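Long-range contacts in transcriptional regulator, LacI family (Burkholderia phymatum, PDB 2RGY), which probably regulates transcription as LacI-family repressors do, its periplasmic-binding-protein-like domain sensing a small effector, possibly a sugar, to tune DNA binding: residues A[133-138]-A[164-169]; A[239-244]-A[271-276]; A[13-18]-A[72-77]. All blocks are in the same frame, centred on the assembly; numbering follows the deposited sequence.

Contact 1. Residues A[133-138]-A[164-169]; sequences VISGPF and VPLIES
Strands 133-135 and 166-168 run parallel, 18° apart, and are laced by Val133 N to Pro165 O, Ile167 N to Val133 O and Ser135 N to Ile167 O; a weak fourth bond, Ser169 N to Ser135 O, follows beyond the strand end. On the face shared by Val133, Leu166, Ser135 and Glu168, Leu166 divides its branches. Its CD2 presses tightly against Val133 CB at 3.3 Å, the two side chains running alongside each other in the same direction. Its CD1 meets the Phe138 ring at the edge, in plane, 3.5 Å from CZ. The pair closes the right-handed beta-alpha-beta unit of strand 131-135, helix 141-155 and strand 166-168, the last an outermost strand of its sheet. Helix 141-155 packs on Val133 through Leu147 and Phe150, while Ile134 and Ile167 turn to the other face, against helix 173-186. From the end of its strand Glu168 reaches over the ring of Phe138, which lies in the loop after strand 131-135: CG sits over the ring centre, 3.6 Å from the centroid in a CH-pi contact, and the carboxylate stacks on the ring with the planes 18° apart. Its OE2 accepts Phe138 N at 3.2 Å in a nearly straight bond (171°) that comes from above the carboxylate plane. Ser135 OG, held between its backbone N and carbonyl carbon, donates to Gly136 O at 2.8 Å.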
loop_
_atom_site.group_PDB
_atom_site.type_symbol
_atom_site.label_atom_id
_atom_site.label_comp_id
_atom_site.label_asym_id
_atom_site.label_seq_id
_atom_site.Cartn_x
_atom_site.Cartn_y
_atom_site.Cartn_z
ATOM N N VAL A 133 9.783 4.513 -22.591
ATOM C CA VAL A 133 10.045 4.478 -21.160
ATOM C C VAL A 133 9.339 5.573 -20.362
ATOM O O VAL A 133 9.287 6.727 -20.780
ATOM C CB VAL A 133 11.551 4.612 -20.860
ATOM C CG1 VAL A 133 11.776 4.554 -19.361
ATOM C CG2 VAL A 133 12.345 3.519 -21.575
ATOM N N ILE A 134 8.787 5.192 -19.216
ATOM C CA ILE A 134 8.139 6.131 -18.310
ATOM C C ILE A 134 8.987 5.992 -17.055
ATOM O O ILE A 134 8.955 4.955 -16.398
ATOM C CB ILE A 134 6.681 5.728 -18.000
ATOM C CG1 ILE A 134 5.808 5.930 -19.242
ATOM C CG2 ILE A 134 6.154 6.562 -16.834
ATOM C CD1 ILE A 134 4.373 5.491 -19.055
ATOM N N SER A 135 9.764 7.020 -16.733
ATOM C CA SER A 135 10.636 6.937 -15.569
ATOM C C SER A 135 10.222 7.767 -14.368
ATOM O O SER A 135 9.168 8.410 -14.361
ATOM C CB SER A 135 12.067 7.319 -15.962
ATOM O OG SER A 135 12.270 8.728 -15.912
ATOM N N GLY A 136 11.069 7.720 -13.340
ATOM C CA GLY A 136 10.833 8.495 -12.145
ATOM C C GLY A 136 11.584 9.790 -12.349
ATOM O O GLY A 136 12.077 10.039 -13.451
ATOM N N PRO A 137 11.685 10.644 -11.324
ATOM C CA PRO A 137 12.409 11.901 -11.502
ATOM C C PRO A 137 13.850 11.675 -11.939
ATOM O O PRO A 137 14.526 10.758 -11.466
ATOM C CB PRO A 137 12.313 12.561 -10.124
ATOM C CG PRO A 137 12.080 11.408 -9.184
ATOM C CD PRO A 137 11.141 10.533 -9.961
ATOM N N PHE A 138 14.307 12.521 -12.853
ATOM C CA PHE A 138 15.664 12.431 -13.364
ATOM C C PHE A 138 16.692 12.679 -12.269
ATOM O O PHE A 138 17.852 12.279 -12.404
ATOM C CB PHE A 138 15.858 13.433 -14.504
ATOM C CG PHE A 138 15.183 13.025 -15.797
ATOM C CD1 PHE A 138 15.052 13.938 -16.843
ATOM C CD2 PHE A 138 14.681 11.721 -15.969
ATOM C CE1 PHE A 138 14.426 13.575 -18.045
ATOM C CE2 PHE A 138 14.054 11.338 -17.159
ATOM C CZ PHE A 138 13.926 12.272 -18.204
ATOM N N VAL A 164 14.613 6.929 -28.228
ATOM C CA VAL A 164 13.589 6.289 -27.406
ATOM C C VAL A 164 12.730 7.275 -26.620
ATOM O O VAL A 164 13.242 8.046 -25.811
ATOM C CB VAL A 164 14.240 5.296 -26.407
ATOM C CG1 VAL A 164 13.187 4.701 -25.479
ATOM C CG2 VAL A 164 14.958 4.198 -27.171
ATOM N N PRO A 165 11.411 7.275 -26.865
ATOM C CA PRO A 165 10.540 8.195 -26.125
ATOM C C PRO A 165 10.668 7.935 -24.618
ATOM O O PRO A 165 10.543 6.800 -24.155
ATOM C CB PRO A 165 9.145 7.883 -26.675
ATOM C CG PRO A 165 9.281 6.500 -27.265
ATOM C CD PRO A 165 10.650 6.539 -27.886
ATOM N N LEU A 166 10.929 8.999 -23.871
ATOM C CA LEU A 166 11.123 8.920 -22.435
ATOM C C LEU A 166 10.314 10.014 -21.744
ATOM O O LEU A 166 10.557 11.201 -21.957
ATOM C CB LEU A 166 12.618 9.097 -22.132
ATOM C CG LEU A 166 13.230 8.844 -20.750
ATOM C CD1 LEU A 166 12.390 9.532 -19.703
ATOM C CD2 LEU A 166 13.325 7.354 -20.461
ATOM N N ILE A 167 9.348 9.617 -20.923
ATOM C CA ILE A 167 8.523 10.579 -20.193
ATOM C C ILE A 167 8.974 10.596 -18.734
ATOM O O ILE A 167 8.960 9.563 -18.074
ATOM C CB ILE A 167 7.031 10.181 -20.210
ATOM C CG1 ILE A 167 6.587 9.803 -21.626
ATOM C CG2 ILE A 167 6.193 11.335 -19.708
ATOM C CD1 ILE A 167 6.592 10.964 -22.614
ATOM N N GLU A 168 9.383 11.758 -18.232
ATOM C CA GLU A 168 9.809 11.859 -16.839
ATOM C C GLU A 168 8.552 11.936 -15.977
ATOM O O GLU A 168 7.635 12.703 -16.277
ATOM C CB GLU A 168 10.651 13.117 -16.614
ATOM C CG GLU A 168 11.453 13.096 -15.313
ATOM C CD GLU A 168 11.984 14.470 -14.914
ATOM O OE1 GLU A 168 12.242 15.312 -15.808
ATOM O OE2 GLU A 168 12.162 14.708 -13.703
ATOM N N SER A 169 8.505 11.134 -14.915
ATOM C CA SER A 169 7.351 11.144 -14.022
ATOM C C SER A 169 7.789 11.161 -12.552
ATOM O O SER A 169 8.949 11.443 -12.259
ATOM C CB SER A 169 6.444 9.947 -14.302
ATOM O OG SER A 169 5.196 10.131 -13.663
#

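Contact 2. Residues A[239-244]-A[271-276]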
loop_
_atom_site.group_PDB
_atom_site.type_symbol
_atom_site.label_atom_id
_atom_site.label_comp_id
_atom_site.label_asym_id
_atom_site.label_seq_id
_atom_site.Cartn_x
_atom_site.Cartn_y
_atom_site.Cartn_z
ATOM N N SER A 239 7.668 -8.083 -13.973
ATOM C CA SER A 239 8.450 -7.043 -13.330
ATOM C C SER A 239 9.847 -7.476 -12.917
ATOM O O SER A 239 10.090 -8.647 -12.656
ATOM C CB SER A 239 7.683 -6.553 -12.093
ATOM O OG SER A 239 8.362 -5.518 -11.402
ATOM N N VAL A 240 10.761 -6.512 -12.874
ATOM C CA VAL A 240 12.126 -6.764 -12.446
ATOM C C VAL A 240 12.049 -6.892 -10.919
ATOM O O VAL A 240 11.553 -5.996 -10.227
ATOM C CB VAL A 240 13.053 -5.588 -12.827
ATOM C CG1 VAL A 240 14.419 -5.775 -12.202
ATOM C CG2 VAL A 240 13.176 -5.495 -14.348
ATOM N N HIS A 241 12.521 -8.021 -10.403
ATOM C CA HIS A 241 12.480 -8.271 -8.972
ATOM C C HIS A 241 13.667 -7.697 -8.198
ATOM O O HIS A 241 14.806 -8.119 -8.390
ATOM C CB HIS A 241 12.411 -9.767 -8.696
ATOM C CG HIS A 241 12.373 -10.091 -7.239
ATOM N ND1 HIS A 241 11.220 -9.999 -6.492
ATOM C CD2 HIS A 241 13.357 -10.440 -6.378
ATOM C CE1 HIS A 241 11.494 -10.281 -5.231
ATOM N NE2 HIS A 241 12.784 -10.551 -5.133
ATOM N N ILE A 242 13.382 -6.753 -7.308
ATOM C CA ILE A 242 14.397 -6.101 -6.477
ATOM C C ILE A 242 14.313 -6.683 -5.061
ATOM O O ILE A 242 13.235 -6.715 -4.468
ATOM C CB ILE A 242 14.144 -4.575 -6.399
ATOM C CG1 ILE A 242 14.296 -3.947 -7.789
ATOM C CG2 ILE A 242 15.104 -3.935 -5.409
ATOM C CD1 ILE A 242 15.692 -4.133 -8.403
ATOM N N PRO A 243 15.452 -7.128 -4.495
ATOM C CA PRO A 243 15.482 -7.716 -3.148
ATOM C C PRO A 243 15.359 -6.669 -2.049
ATOM O O PRO A 243 16.276 -6.470 -1.263
ATOM C CB PRO A 243 16.831 -8.425 -3.124
ATOM C CG PRO A 243 17.693 -7.438 -3.836
ATOM C CD PRO A 243 16.822 -6.981 -5.018
ATOM N N THR A 244 14.203 -6.026 -1.992
ATOM C CA THR A 244 13.944 -4.980 -1.015
ATOM C C THR A 244 13.843 -5.468 0.423
ATOM O O THR A 244 14.369 -4.827 1.331
ATOM C CB THR A 244 12.662 -4.219 -1.392
ATOM O OG1 THR A 244 12.888 -3.523 -2.626
ATOM C CG2 THR A 244 12.274 -3.224 -0.303
ATOM N N PRO A 271 20.797 -11.037 -5.658
ATOM C CA PRO A 271 20.570 -10.929 -7.092
ATOM C C PRO A 271 19.247 -10.291 -7.477
ATOM O O PRO A 271 18.266 -10.322 -6.732
ATOM C CB PRO A 271 20.693 -12.380 -7.564
ATOM C CG PRO A 271 20.102 -13.140 -6.429
ATOM C CD PRO A 271 20.689 -12.437 -5.204
ATOM N N VAL A 272 19.259 -9.673 -8.646
ATOM C CA VAL A 272 18.073 -9.062 -9.198
ATOM C C VAL A 272 17.700 -10.023 -10.327
ATOM O O VAL A 272 18.567 -10.513 -11.059
ATOM C CB VAL A 272 18.386 -7.665 -9.750
ATOM C CG1 VAL A 272 19.413 -7.780 -10.846
ATOM C CG2 VAL A 272 17.124 -7.008 -10.273
ATOM N N THR A 273 16.418 -10.326 -10.439
ATOM C CA THR A 273 15.937 -11.233 -11.468
ATOM C C THR A 273 14.664 -10.650 -12.063
ATOM O O THR A 273 14.216 -9.571 -11.659
ATOM C CB THR A 273 15.600 -12.607 -10.879
ATOM O OG1 THR A 273 14.662 -12.440 -9.808
ATOM C CG2 THR A 273 16.864 -13.294 -10.349
ATOM N N VAL A 274 14.086 -11.351 -13.030
ATOM C CA VAL A 274 12.854 -10.882 -13.641
ATOM C C VAL A 274 11.721 -11.841 -13.334
ATOM O O VAL A 274 11.837 -13.047 -13.550
ATOM C CB VAL A 274 12.989 -10.741 -15.160
ATOM C CG1 VAL A 274 11.647 -10.417 -15.770
ATOM C CG2 VAL A 274 13.968 -9.633 -15.482
ATOM N N SER A 275 10.632 -11.301 -12.807
ATOM C CA SER A 275 9.477 -12.116 -12.492
ATOM C C SER A 275 8.575 -12.113 -13.717
ATOM O O SER A 275 7.818 -11.174 -13.941
ATOM C CB SER A 275 8.751 -11.547 -11.275
ATOM O OG SER A 275 9.623 -11.540 -10.159
HETATM N N MSE A 276 8.686 -13.163 -14.520
HETATM C CA MSE A 276 7.900 -13.277 -15.739
HETATM C C MSE A 276 6.455 -13.625 -15.446
HETATM O O MSE A 276 6.166 -14.655 -14.837
HETATM C CB MSE A 276 8.491 -14.350 -16.665
HETATM C CG MSE A 276 9.732 -13.938 -17.450
HETATM SE SE MSE A 276 9.472 -12.617 -18.681
HETATM C CE MSE A 276 8.008 -13.166 -19.502
#
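The imidazole of His241 has the hydroxyls of Thr273 and Ser275 lying obliquely to it, and their closest touch is to its CB. His241 CG stands anti to the backbone N (chi1 180°), and His241 and Thr273 project together from the same face of the sheet, with His241 CB 3.7 Å from Thr273 OG1. Ser275 OG comes to 3.6 Å from the same CB. The polar ends of His241 and Ser275 have a common partner outside the two segments: Asp226 OD2 is hydrogen-bonded both to His241 ND1 and to Ser275 OG, a shared partner that would restrain the ring and the hydroxyl across the strands. Ser239, on the same face of the sheet, is hydrogen-bonded through OG to Asp198.

Strand 273-275 is the antiparallel edge strand of an otherwise parallel sheet, the arrangement expected for the C-terminal lobe of a type I periplasmic-binding-protein fold. Ser239 and Ser275 form a hydrogen-bonded pair, the shorter bond being Ser275 N to Ser239 O at 2.7 Å. In the next such pair His241 N gives Thr273 O a 2.6 Å bond, the donor tilted 23° from the carbonyl plane, whereas the return bond from Thr273 N to His241 O is weak. Between these pairs stand Val240 and Val274, a non-hydrogen-bonded pair on the opposite face. There Val272 CG2 lies 3.5 Å from Val240 CG1 and 3.7 Å from Ile242 CD1, and it also comes 3.2 Å from His241 O. Helix 112-125 covers this apolar side, with Leu118 against both Val272 and Val274. At Pro243 the chain makes an inverse gamma turn, Thr244 N bonding to Ile242 O, and Pro243 is the N-cap of helix 244-260.

Contact 3. Residues A[13-18]-A[72-77]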
loop_
_atom_site.group_PDB
_atom_site.type_symbol
_atom_site.label_atom_id
_atom_site.label_comp_id
_atom_site.label_asym_id
_atom_site.label_seq_id
_atom_site.Cartn_x
_atom_site.Cartn_y
_atom_site.Cartn_z
ATOM N N LEU A 13 12.497 5.916 11.647
ATOM C CA LEU A 13 12.434 5.508 10.249
ATOM C C LEU A 13 11.720 6.531 9.372
ATOM O O LEU A 13 10.574 6.888 9.635
ATOM C CB LEU A 13 11.706 4.167 10.116
ATOM C CG LEU A 13 11.278 3.774 8.695
ATOM C CD1 LEU A 13 12.495 3.625 7.792
ATOM C CD2 LEU A 13 10.498 2.467 8.748
ATOM N N PHE A 14 12.397 7.003 8.334
ATOM C CA PHE A 14 11.762 7.941 7.424
ATOM C C PHE A 14 11.491 7.281 6.076
ATOM O O PHE A 14 12.370 6.644 5.496
ATOM C CB PHE A 14 12.624 9.171 7.165
ATOM C CG PHE A 14 12.061 10.067 6.097
ATOM C CD1 PHE A 14 11.061 10.987 6.402
ATOM C CD2 PHE A 14 12.488 9.948 4.768
ATOM C CE1 PHE A 14 10.484 11.785 5.400
ATOM C CE2 PHE A 14 11.921 10.737 3.754
ATOM C CZ PHE A 14 10.914 11.659 4.073
ATOM N N VAL A 15 10.267 7.438 5.594
ATOM C CA VAL A 15 9.865 6.926 4.295
ATOM C C VAL A 15 9.110 8.095 3.665
ATOM O O VAL A 15 8.365 8.808 4.348
ATOM C CB VAL A 15 8.939 5.696 4.405
ATOM C CG1 VAL A 15 9.703 4.519 4.977
ATOM C CG2 VAL A 15 7.735 6.025 5.272
ATOM N N PRO A 16 9.307 8.323 2.363
ATOM C CA PRO A 16 8.623 9.432 1.689
ATOM C C PRO A 16 7.103 9.322 1.632
ATOM O O PRO A 16 6.427 10.306 1.324
ATOM C CB PRO A 16 9.264 9.440 0.308
ATOM C CG PRO A 16 9.631 7.998 0.098
ATOM C CD PRO A 16 10.184 7.594 1.432
ATOM N N THR A 17 6.567 8.141 1.937
ATOM C CA THR A 17 5.118 7.918 1.915
ATOM C C THR A 17 4.791 6.522 2.451
ATOM O O THR A 17 5.627 5.626 2.387
ATOM C CB THR A 17 4.566 8.056 0.469
ATOM O OG1 THR A 17 3.134 7.969 0.477
ATOM C CG2 THR A 17 5.133 6.961 -0.427
ATOM N N PHE A 18 3.592 6.350 3.002
ATOM C CA PHE A 18 3.170 5.055 3.538
ATOM C C PHE A 18 2.534 4.187 2.463
ATOM O O PHE A 18 2.229 3.022 2.708
ATOM C CB PHE A 18 2.146 5.242 4.660
ATOM C CG PHE A 18 2.707 5.849 5.907
ATOM C CD1 PHE A 18 3.524 5.100 6.754
ATOM C CD2 PHE A 18 2.397 7.167 6.253
ATOM C CE1 PHE A 18 4.033 5.652 7.941
ATOM C CE2 PHE A 18 2.894 7.742 7.435
ATOM C CZ PHE A 18 3.717 6.981 8.288
ATOM N N VAL A 72 16.815 5.179 10.323
ATOM C CA VAL A 72 16.818 4.528 9.020
ATOM C C VAL A 72 16.214 5.525 8.042
ATOM O O VAL A 72 15.129 6.061 8.272
ATOM C CB VAL A 72 15.965 3.241 9.016
ATOM C CG1 VAL A 72 15.993 2.615 7.637
ATOM C CG2 VAL A 72 16.494 2.254 10.058
ATOM N N VAL A 73 16.903 5.769 6.940
ATOM C CA VAL A 73 16.412 6.748 5.991
ATOM C C VAL A 73 16.402 6.325 4.537
ATOM O O VAL A 73 17.383 5.791 4.036
ATOM C CB VAL A 73 17.236 8.059 6.103
ATOM C CG1 VAL A 73 16.783 9.060 5.065
ATOM C CG2 VAL A 73 17.104 8.630 7.497
ATOM N N ILE A 74 15.270 6.547 3.875
ATOM C CA ILE A 74 15.150 6.266 2.450
ATOM C C ILE A 74 14.415 7.435 1.817
ATOM O O ILE A 74 13.321 7.798 2.239
ATOM C CB ILE A 74 14.388 4.953 2.135
ATOM C CG1 ILE A 74 14.279 4.778 0.614
ATOM C CG2 ILE A 74 13.014 4.963 2.750
ATOM C CD1 ILE A 74 13.705 3.435 0.184
ATOM N N SER A 75 15.042 8.036 0.813
ATOM C CA SER A 75 14.459 9.169 0.115
ATOM C C SER A 75 15.273 9.453 -1.126
ATOM O O SER A 75 16.501 9.444 -1.085
ATOM C CB SER A 75 14.456 10.407 1.016
ATOM O OG SER A 75 14.183 11.591 0.277
ATOM N N HIS A 76 14.589 9.690 -2.237
ATOM C CA HIS A 76 15.279 10.004 -3.473
ATOM C C HIS A 76 15.163 11.498 -3.745
ATOM O O HIS A 76 15.576 11.974 -4.802
ATOM C CB HIS A 76 14.685 9.200 -4.631
ATOM C CG HIS A 76 13.248 9.515 -4.908
ATOM N ND1 HIS A 76 12.833 10.761 -5.336
ATOM C CD2 HIS A 76 12.136 8.753 -4.825
ATOM C CE1 HIS A 76 11.522 10.745 -5.507
ATOM N NE2 HIS A 76 11.074 9.542 -5.205
ATOM N N ASP A 77 14.589 12.228 -2.789
ATOM C CA ASP A 77 14.419 13.679 -2.901
ATOM C C ASP A 77 15.589 14.399 -2.233
ATOM O O ASP A 77 15.890 15.549 -2.550
ATOM C CB ASP A 77 13.120 14.130 -2.224
ATOM C CG ASP A 77 11.882 13.657 -2.953
ATOM O OD1 ASP A 77 11.626 14.147 -4.068
ATOM O OD2 ASP A 77 11.156 12.796 -2.412
#
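Leu13 and Phe14 pair with Val72 and Val73 where two adjacent inner strands of the N-terminal parallel sheet end, in the type I periplasmic-binding-protein fold expected of a LacI-family regulator. Strand 40-44 lies beyond strand 10-14 and strand 93-96 beyond strand 70-73, so the chain leaves strands 10-14 and 70-73 toward different neighbours; this is the topological switch point of an open alpha/beta sheet, a usual place for a ligand cleft. Phe14 N bonds to Val72 O at 2.9 Å, nearly straight at 168°; the following bond, Ile74 N to Phe14 O, is weak, and the CA separation grows from Leu13-Val72 to Pro16-Ser75 as the segments part.

On one face of the sheet Leu13 crosses Val72, its CD1 meeting Val72 CG1 at 3.6 Å; Leu27 of helix 21-36 packs on Leu13. On the other, Phe14 extends its ring with CG anti to the backbone N (chi1 173°). Ile74 O and Ser75 CB lie at the ring edge, near its plane: CD2 is 3.4 Å from Ile74 O, and CE2 is 3.7 Å from Ser75 CB. Ala56 and Ala59 of helix 52-65 pack on the Phe14 side chain. Ile74 CG2, which lies between its own backbone N and carbonyl carbon, is 3.3 Å from Phe14 O and 4.0 Å from Val15 CG1. Pro16 then leans in, its CD 3.2 Å from Ile74 O, while Tyr23 of helix 21-36 touches the proline ring. Beyond this pairing Ser75 O is hydrogen-bonded to Arg98 NH1, and Ser75 OG accepts Asp77 N at 3.2 Å, making an ST turn.

In the fold
Contacts 1 and 2 belong to one mixed sheet, lying at its two outer strand pairs with centres about 20 Å apart; their nearest atoms are about 11 Å apart. Contact 3 lies in the other, five-stranded sheet, and its centre is about 22 Å from that of contact 1. Even so, their loops meet between the two lobes: Pro137 CG packs against His76 CE1 at 3.8 Å. Contact 2 comes within about 7 Å of contact 3, nearest atom to nearest atom, without touching it. In relatives the effector binds in the cleft between the lobes, so the loops around 136-138 and 74-77 probably border the corresponding pocket here.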